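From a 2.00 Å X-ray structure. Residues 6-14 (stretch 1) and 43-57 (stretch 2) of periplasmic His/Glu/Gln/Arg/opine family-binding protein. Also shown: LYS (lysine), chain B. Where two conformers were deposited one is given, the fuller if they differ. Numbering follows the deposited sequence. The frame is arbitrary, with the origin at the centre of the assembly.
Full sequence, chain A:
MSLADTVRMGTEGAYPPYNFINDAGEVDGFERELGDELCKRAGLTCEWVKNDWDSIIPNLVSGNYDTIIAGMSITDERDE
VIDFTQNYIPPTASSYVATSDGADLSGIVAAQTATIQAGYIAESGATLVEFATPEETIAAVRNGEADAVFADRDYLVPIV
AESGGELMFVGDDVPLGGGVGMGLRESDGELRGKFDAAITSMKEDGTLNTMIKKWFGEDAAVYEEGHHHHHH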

ATOM      1  N   THR A   6     -17.408   7.818  16.140  1.00 37.51           N
ATOM      2  CA  THR A   6     -16.544   6.651  15.822  1.00 37.73           C
ATOM      3  C   THR A   6     -16.203   6.702  14.349  1.00 35.81           C
ATOM      4  O   THR A   6     -17.100   6.767  13.491  1.00 38.11           O
ATOM      5  CB  THR A   6     -17.252   5.305  16.100  1.00 38.24           C
ATOM      6  OG1 THR A   6     -17.818   5.336  17.411  1.00 42.82           O
ATOM      7  CG2 THR A   6     -16.279   4.130  16.033  1.00 38.99           C
ATOM      8  N   VAL A   7     -14.915   6.645  14.046  1.00 33.36           N
ATOM      9  CA  VAL A   7     -14.476   6.627  12.655  0.50 31.48           C
ATOM     10  C   VAL A   7     -14.185   5.188  12.234  1.00 30.88           C
ATOM     11  O   VAL A   7     -13.430   4.469  12.889  1.00 31.34           O
ATOM     12  CB  VAL A   7     -13.257   7.553  12.395  0.50 31.48           C
ATOM     13  CG1 VAL A   7     -12.066   7.146  13.233  0.50 29.38           C
ATOM     14  CG2 VAL A   7     -12.890   7.565  10.904  0.50 30.46           C
ATOM     15  N   ARG A   8     -14.799   4.766  11.143  1.00 29.11           N
ATOM     16  CA  ARG A   8     -14.549   3.441  10.613  1.00 27.30           C
ATOM     17  C   ARG A   8     -13.324   3.509   9.665  1.00 26.35           C
ATOM     18  O   ARG A   8     -13.368   4.186   8.621  1.00 26.00           O
ATOM     19  CB  ARG A   8     -15.814   2.939   9.934  1.00 27.63           C
ATOM     20  CG  ARG A   8     -16.952   2.545  10.963  1.00 29.53           C
ATOM     21  CD  ARG A   8     -18.266   2.353  10.208  1.00 33.30           C
ATOM     22  NE  ARG A   8     -18.483   3.584   9.436  1.00 39.39           N
ATOM     23  CZ  ARG A   8     -19.316   3.725   8.408  1.00 41.26           C
ATOM     24  NH1 ARG A   8     -19.378   4.896   7.780  1.00 39.95           N
ATOM     25  NH2 ARG A   8     -20.080   2.709   8.008  1.00 41.18           N
ATOM     26  N   MET A   9     -12.224   2.895  10.091  1.00 24.19           N
ATOM     27  CA  MET A   9     -10.969   2.888   9.339  1.00 24.32           C
ATOM     28  C   MET A   9     -10.961   1.676   8.411  1.00 23.73           C
ATOM     29  O   MET A   9     -10.963   0.535   8.893  1.00 23.81           O
ATOM     30  CB  MET A   9      -9.765   2.862  10.303  1.00 23.66           C
ATOM     31  CG  MET A   9      -9.799   4.020  11.337  1.00 25.37           C
ATOM     32  SD  MET A   9      -9.239   5.663  10.759  1.00 17.90           S
ATOM     33  CE  MET A   9      -7.525   5.363  10.663  1.00 22.06           C
ATOM     34  N   GLY A  10     -10.993   1.916   7.100  1.00 22.29           N
ATOM     35  CA  GLY A  10     -10.997   0.841   6.107  1.00 22.34           C
ATOM     36  C   GLY A  10      -9.587   0.469   5.638  1.00 23.38           C
ATOM     37  O   GLY A  10      -8.781   1.346   5.291  1.00 22.20           O
ATOM     38  N   THR A  11      -9.295  -0.835   5.605  1.00 22.99           N
ATOM     39  CA  THR A  11      -8.032  -1.341   5.127  1.00 23.03           C
ATOM     40  C   THR A  11      -8.242  -2.652   4.375  1.00 24.45           C
ATOM     41  O   THR A  11      -9.343  -3.266   4.454  1.00 24.38           O
ATOM     42  CB  THR A  11      -6.973  -1.458   6.259  1.00 23.86           C
ATOM     43  OG1 THR A  11      -5.669  -1.599   5.674  1.00 24.82           O
ATOM     44  CG2 THR A  11      -7.250  -2.639   7.229  1.00 22.15           C
ATOM     45  N   GLU A  12      -7.204  -3.059   3.630  1.00 23.11           N
ATOM     46  CA  GLU A  12      -7.271  -4.256   2.813  1.00 24.21           C
ATOM     47  C   GLU A  12      -7.098  -5.535   3.673  1.00 24.16           C
ATOM     48  O   GLU A  12      -7.735  -6.533   3.405  1.00 23.70           O
ATOM     49  CB  GLU A  12      -6.184  -4.227   1.738  1.00 23.50           C
ATOM     50  CG  GLU A  12      -6.271  -5.345   0.721  1.00 23.24           C
ATOM     51  CD  GLU A  12      -5.145  -5.310  -0.347  1.00 25.05           C
ATOM     52  OE1 GLU A  12      -4.171  -4.523  -0.226  1.00 26.02           O
ATOM     53  OE2 GLU A  12      -5.232  -6.099  -1.303  1.00 25.33           O
ATOM     54  N   GLY A  13      -6.193  -5.499   4.646  1.00 24.20           N
ATOM     55  CA  GLY A  13      -5.946  -6.672   5.496  1.00 24.81           C
ATOM     56  C   GLY A  13      -5.195  -7.791   4.782  1.00 25.49           C
ATOM     57  O   GLY A  13      -5.275  -8.962   5.179  1.00 25.99           O
ATOM     58  N   ALA A  14      -4.442  -7.441   3.745  1.00 24.74           N
ATOM     59  CA  ALA A  14      -3.739  -8.441   2.948  1.00 24.78           C
ATOM     60  C   ALA A  14      -2.467  -7.896   2.328  1.00 23.90           C
ATOM     61  O   ALA A  14      -2.048  -8.335   1.265  1.00 24.01           O
ATOM     62  CB  ALA A  14      -4.686  -9.036   1.867  1.00 24.32           C
ATOM     63  N   GLY A  43      -8.352  12.830  18.786  1.00 33.81           N
ATOM     64  CA  GLY A  43      -9.459  12.676  19.723  1.00 33.20           C
ATOM     65  C   GLY A  43     -10.621  11.870  19.166  1.00 33.31           C
ATOM     66  O   GLY A  43     -11.770  12.128  19.494  1.00 33.00           O
ATOM     67  N   LEU A  44     -10.333  10.879  18.326  1.00 33.17           N
ATOM     68  CA  LEU A  44     -11.391  10.078  17.720  1.00 33.36           C
ATOM     69  C   LEU A  44     -11.313   8.636  18.222  1.00 33.55           C
ATOM     70  O   LEU A  44     -10.247   8.136  18.499  1.00 32.98           O
ATOM     71  CB  LEU A  44     -11.250  10.111  16.186  1.00 33.39           C
ATOM     72  CG  LEU A  44     -11.321  11.518  15.547  1.00 33.16           C
ATOM     73  CD1 LEU A  44     -10.687  11.473  14.193  1.00 31.67           C
ATOM     74  CD2 LEU A  44     -12.769  11.972  15.452  1.00 33.33           C
ATOM     75  N   THR A  45     -12.429   7.949  18.300  1.00 35.11           N
ATOM     76  CA  THR A  45     -12.355   6.521  18.601  1.00 37.53           C
ATOM     77  C   THR A  45     -12.534   5.787  17.275  1.00 38.01           C
ATOM     78  O   THR A  45     -13.316   6.204  16.406  1.00 39.04           O
ATOM     79  CB  THR A  45     -13.442   6.099  19.598  1.00 37.93           C
ATOM     80  OG1 THR A  45     -14.708   6.465  19.047  1.00 40.67           O
ATOM     81  CG2 THR A  45     -13.264   6.824  20.930  1.00 37.79           C
ATOM     82  N   CYS A  46     -11.796   4.712  17.085  1.00 37.74           N
ATOM     83  CA  CYS A  46     -11.921   4.039  15.823  1.00 38.14           C
ATOM     84  C   CYS A  46     -12.292   2.574  15.894  1.00 36.93           C
ATOM     85  O   CYS A  46     -12.122   1.912  16.914  1.00 36.46           O
ATOM     86  CB  CYS A  46     -10.679   4.244  14.977  1.00 38.93           C
ATOM     87  SG  CYS A  46      -9.223   3.423  15.561  1.00 43.36           S
ATOM     88  N   GLU A  47     -12.804   2.103  14.771  1.00 35.22           N
ATOM     89  CA  GLU A  47     -13.175   0.737  14.582  1.00 34.61           C
ATOM     90  C   GLU A  47     -12.590   0.355  13.208  1.00 32.84           C
ATOM     91  O   GLU A  47     -12.648   1.138  12.251  1.00 32.53           O
ATOM     92  CB  GLU A  47     -14.701   0.670  14.629  1.00 35.28           C
ATOM     93  CG  GLU A  47     -15.362  -0.334  13.733  1.00 40.37           C
ATOM     94  CD  GLU A  47     -16.884  -0.168  13.702  1.00 48.28           C
ATOM     95  OE1 GLU A  47     -17.425   0.476  14.628  1.00 49.68           O
ATOM     96  OE2 GLU A  47     -17.533  -0.667  12.735  1.00 51.08           O
ATOM     97  N   TRP A  48     -11.990  -0.813  13.125  1.00 30.26           N
ATOM     98  CA  TRP A  48     -11.323  -1.247  11.901  1.00 29.06           C
ATOM     99  C   TRP A  48     -12.229  -2.076  11.017  1.00 28.61           C
ATOM    100  O   TRP A  48     -12.952  -2.951  11.514  1.00 27.83           O
ATOM    101  CB  TRP A  48     -10.050  -1.995  12.247  1.00 28.61           C
ATOM    102  CG  TRP A  48      -9.031  -1.072  12.736  1.00 27.89           C
ATOM    103  CD1 TRP A  48      -8.800  -0.702  14.039  1.00 28.79           C
ATOM    104  CD2 TRP A  48      -8.116  -0.335  11.935  1.00 27.31           C
ATOM    105  NE1 TRP A  48      -7.766   0.213  14.093  1.00 29.90           N
ATOM    106  CE2 TRP A  48      -7.333   0.461  12.812  1.00 28.29           C
ATOM    107  CE3 TRP A  48      -7.879  -0.266  10.564  1.00 26.71           C
ATOM    108  CZ2 TRP A  48      -6.313   1.300  12.356  1.00 26.32           C
ATOM    109  CZ3 TRP A  48      -6.854   0.560  10.111  1.00 27.83           C
ATOM    110  CH2 TRP A  48      -6.092   1.339  11.006  1.00 26.02           C
ATOM    111  N   VAL A  49     -12.205  -1.797   9.713  1.00 26.93           N
ATOM    112  CA  VAL A  49     -13.049  -2.510   8.737  1.00 26.07           C
ATOM    113  C   VAL A  49     -12.150  -3.047   7.629  1.00 26.55           C
ATOM    114  O   VAL A  49     -11.287  -2.316   7.115  1.00 25.92           O
ATOM    115  CB  VAL A  49     -14.190  -1.627   8.147  1.00 26.33           C
ATOM    116  CG1 VAL A  49     -15.128  -2.450   7.205  1.00 24.63           C
ATOM    117  CG2 VAL A  49     -15.020  -1.004   9.278  1.00 27.93           C
ATOM    118  N   LYS A  50     -12.322  -4.331   7.294  1.00 25.80           N
ATOM    119  CA  LYS A  50     -11.539  -4.977   6.253  1.00 25.93           C
ATOM    120  C   LYS A  50     -12.324  -4.899   4.973  1.00 24.98           C
ATOM    121  O   LYS A  50     -13.507  -5.167   4.974  1.00 24.32           O
ATOM    122  CB  LYS A  50     -11.271  -6.450   6.620  1.00 26.57           C
ATOM    123  CG  LYS A  50     -10.611  -7.277   5.521  1.00 30.13           C
ATOM    124  CD  LYS A  50     -10.527  -8.758   5.969  1.00 36.43           C
ATOM    125  CE  LYS A  50     -10.380  -9.704   4.762  1.00 42.65           C
ATOM    126  NZ  LYS A  50      -8.961  -9.995   4.488  1.00 43.59           N
ATOM    127  N   ASN A  51     -11.684  -4.528   3.868  1.00 24.56           N
ATOM    128  CA  ASN A  51     -12.382  -4.511   2.592  1.00 24.65           C
ATOM    129  C   ASN A  51     -11.413  -4.923   1.496  1.00 25.36           C
ATOM    130  O   ASN A  51     -10.254  -4.525   1.557  1.00 26.15           O
ATOM    131  CB  ASN A  51     -12.943  -3.087   2.300  1.00 25.31           C
ATOM    132  CG  ASN A  51     -13.984  -3.092   1.209  1.00 23.05           C
ATOM    133  OD1 ASN A  51     -15.172  -3.093   1.491  1.00 25.73           O
ATOM    134  ND2 ASN A  51     -13.557  -3.134  -0.037  1.00 23.44           N
ATOM    135  N   ASP A  52     -11.866  -5.689   0.496  1.00 24.89           N
ATOM    136  CA  ASP A  52     -10.964  -6.102  -0.578  1.00 25.40           C
ATOM    137  C   ASP A  52     -10.505  -4.836  -1.345  1.00 24.37           C
ATOM    138  O   ASP A  52     -11.247  -3.835  -1.457  1.00 21.81           O
ATOM    139  CB  ASP A  52     -11.647  -7.069  -1.581  1.00 26.61           C
ATOM    140  CG  ASP A  52     -12.033  -8.440  -0.948  1.00 30.06           C
ATOM    141  OD1 ASP A  52     -12.884  -9.124  -1.532  1.00 37.38           O
ATOM    142  OD2 ASP A  52     -11.507  -8.820   0.116  1.00 34.27           O
ATOM    143  N   TRP A  53      -9.297  -4.928  -1.878  1.00 23.67           N
ATOM    144  CA  TRP A  53      -8.681  -3.838  -2.632  1.00 23.81           C
ATOM    145  C   TRP A  53      -9.513  -3.397  -3.831  1.00 24.58           C
ATOM    146  O   TRP A  53      -9.726  -2.197  -4.015  1.00 23.28           O
ATOM    147  CB  TRP A  53      -7.263  -4.225  -3.057  1.00 23.45           C
ATOM    148  CG  TRP A  53      -6.587  -3.114  -3.817  1.00 24.45           C
ATOM    149  CD1 TRP A  53      -6.504  -2.994  -5.175  1.00 24.66           C
ATOM    150  CD2 TRP A  53      -5.988  -1.932  -3.266  1.00 22.99           C
ATOM    151  NE1 TRP A  53      -5.848  -1.829  -5.508  1.00 24.48           N
ATOM    152  CE2 TRP A  53      -5.515  -1.162  -4.353  1.00 24.68           C
ATOM    153  CE3 TRP A  53      -5.762  -1.471  -1.947  1.00 24.68           C
ATOM    154  CZ2 TRP A  53      -4.836   0.053  -4.175  1.00 21.69           C
ATOM    155  CZ3 TRP A  53      -5.082  -0.262  -1.762  1.00 22.35           C
ATOM    156  CH2 TRP A  53      -4.621   0.482  -2.870  1.00 19.92           C
ATOM    157  N   ASP A  54     -10.027  -4.355  -4.614  1.00 25.65           N
ATOM    158  CA  ASP A  54     -10.801  -4.057  -5.840  1.00 28.01           C
ATOM    159  C   ASP A  54     -11.949  -3.084  -5.607  1.00 27.49           C
ATOM    160  O   ASP A  54     -12.247  -2.226  -6.458  1.00 28.91           O
ATOM    161  CB  ASP A  54     -11.383  -5.340  -6.465  1.00 30.11           C
ATOM    162  CG  ASP A  54     -10.298  -6.300  -6.965  1.00 37.00           C
ATOM    163  OD1 ASP A  54      -9.104  -5.930  -6.901  1.00 41.65           O
ATOM    164  OD2 ASP A  54     -10.626  -7.445  -7.413  1.00 43.31           O
ATOM    165  N   SER A  55     -12.575  -3.175  -4.447  1.00 24.85           N
ATOM    166  CA  SER A  55     -13.745  -2.353  -4.206  1.00 23.23           C
ATOM    167  C   SER A  55     -13.513  -1.337  -3.054  1.00 22.01           C
ATOM    168  O   SER A  55     -14.467  -0.766  -2.563  1.00 21.98           O
ATOM    169  CB  SER A  55     -14.942  -3.287  -3.875  1.00 22.71           C
ATOM    170  OG  SER A  55     -14.644  -4.045  -2.696  1.00 23.65           O
ATOM    171  N   ILE A  56     -12.262  -1.111  -2.629  1.00 20.68           N
ATOM    172  CA  ILE A  56     -12.009  -0.291  -1.432  1.00 20.40           C
ATOM    173  C   ILE A  56     -12.391   1.186  -1.646  1.00 20.51           C
ATOM    174  O   ILE A  56     -12.852   1.857  -0.710  1.00 20.47           O
ATOM    175  CB  ILE A  56     -10.552  -0.467  -0.893  1.00 20.41           C
ATOM    176  CG1 ILE A  56     -10.469  -0.083   0.580  1.00 21.83           C
ATOM    177  CG2 ILE A  56      -9.492   0.249  -1.824  1.00 18.91           C
ATOM    178  CD1 ILE A  56      -9.246  -0.717   1.302  1.00 21.52           C
ATOM    179  N   ILE A  57     -12.235   1.681  -2.871  1.00 19.82           N
ATOM    180  CA  ILE A  57     -12.652   3.041  -3.169  1.00 19.99           C
ATOM    181  C   ILE A  57     -14.191   3.149  -3.271  1.00 21.03           C
ATOM    182  O   ILE A  57     -14.770   3.966  -2.575  1.00 21.08           O
ATOM    183  CB  ILE A  57     -11.906   3.662  -4.369  1.00 19.58           C
ATOM    184  CG1 ILE A  57     -10.444   3.962  -3.983  1.00 20.44           C
ATOM    185  CG2 ILE A  57     -12.609   4.967  -4.826  1.00 19.94           C
ATOM    186  CD1 ILE A  57      -9.601   4.640  -5.140  1.00 22.64           C
TER
HETATM  187  N   LYS B   1       0.872   2.032  -3.619  1.00 19.25           N
HETATM  188  CA  LYS B   1       0.359   1.306  -4.827  1.00 19.15           C
HETATM  189  C   LYS B   1      -0.937   1.911  -5.316  1.00 19.85           C
HETATM  190  O   LYS B   1      -1.489   2.776  -4.620  1.00 20.69           O
HETATM  191  CB  LYS B   1       0.156  -0.197  -4.510  1.00 18.75           C
HETATM  192  CG  LYS B   1      -0.957  -0.504  -3.507  1.00 17.98           C
HETATM  193  CD  LYS B   1      -1.005  -2.044  -3.218  1.00 20.74           C
HETATM  194  CE  LYS B   1      -2.181  -2.453  -2.256  1.00 20.73           C
HETATM  195  NZ  LYS B   1      -2.098  -3.966  -1.928  1.00 20.25           N
HETATM  196  OXT LYS B   1      -1.462   1.529  -6.401  1.00 20.47           O
HETATM  197  O   HOH W   1      -7.587  -7.262  -1.521  1.00 24.95           O

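Two parallel strands, 7-11 and 46-50, form the backbone of this contact, and stretch 2 adds a turn that brings a tryptophan to the bound lysine. Read from its start, stretch 2 leaves a helix at Gly 43, whose positive phi, a conformation that favours glycine, closes a Schellman motif. Leu 44 then turns its side chain toward stretch 1, and its CB lies 4.3 Å from Val 7 CG1, an apolar cover at the beginning of the sheet.

At Thr 45 the ladder begins. Its O accepts a hydrogen bond from Val 7 N at 2.9 Å, and Thr 6 CA adds a CA-H...O contact to the same Thr 45 O at 3.3 Å. Both threonines lie at an exposed end, where a small polar side chain is well tolerated.

Cys 46 pairs with Val 7, their side chains on the same face. It is compact enough to meet two neighbours: its CB is 3.7 Å from Val 7 CG1 and 3.8 Å from Met 9 CG. Glu 47, on the other face, contributes both backbone and side chain. Its N donates to Val 7 O at 3.1 Å and its O accepts from Met 9 N at 2.8 Å, so one residue bridges two positions two apart. Its long, exposed side chain runs beside Arg 8, with OE2 3.7 Å from Arg 8 CG; the Arg 8 guanidinium finds its hydrogen bonds elsewhere in the structure.

Trp 48 returns to the face of Cys 46 and offers a flat ring surface there. Met 9 CB sits over one face of its six-membered ring, 3.7 Å from the centroid and 15° off the normal, a CH-pi contact. Buried Met 9 thus places its CB over the ring while its CG reaches Cys 46. Thr 11 CG2 approaches the same ring obliquely, 4.1 Å from Trp 48 CE3.

Val 49 repeats the backbone rule: its N donates to Met 9 O at 2.8 Å and its O accepts from Thr 11 N at 2.9 Å. It pairs with buried Gly 10, whose CA lies 3.3 Å from Val 49 O. Lys 50 extends along the loop after the first strand in an exposed position, its CG 3.6 Å from Glu 12 O.

Asn 51 N closes the ladder on Thr 11 O at 2.7 Å. Its ND2 braces the following turn, donating to Asp 52 O at 2.8 Å and Ser 55 OG at 3.0 Å.

Trp 53 and Glu 12 meet at the ligand. Extended Glu 12 uses OE1 to accept from lysine NZ at 2.7 Å, and one water joins its OE2 (2.6 Å) to Trp 53 N (2.9 Å). Lysine CE lies over a face of the Trp 53 ring, 3.7 Å from Trp 53 CZ3: carboxylate for the charge, indole for the methylenes. Buried Ile 56 points toward stretch 1, its CD1 3.8 Å from Thr 11 C, packing against the strand's end.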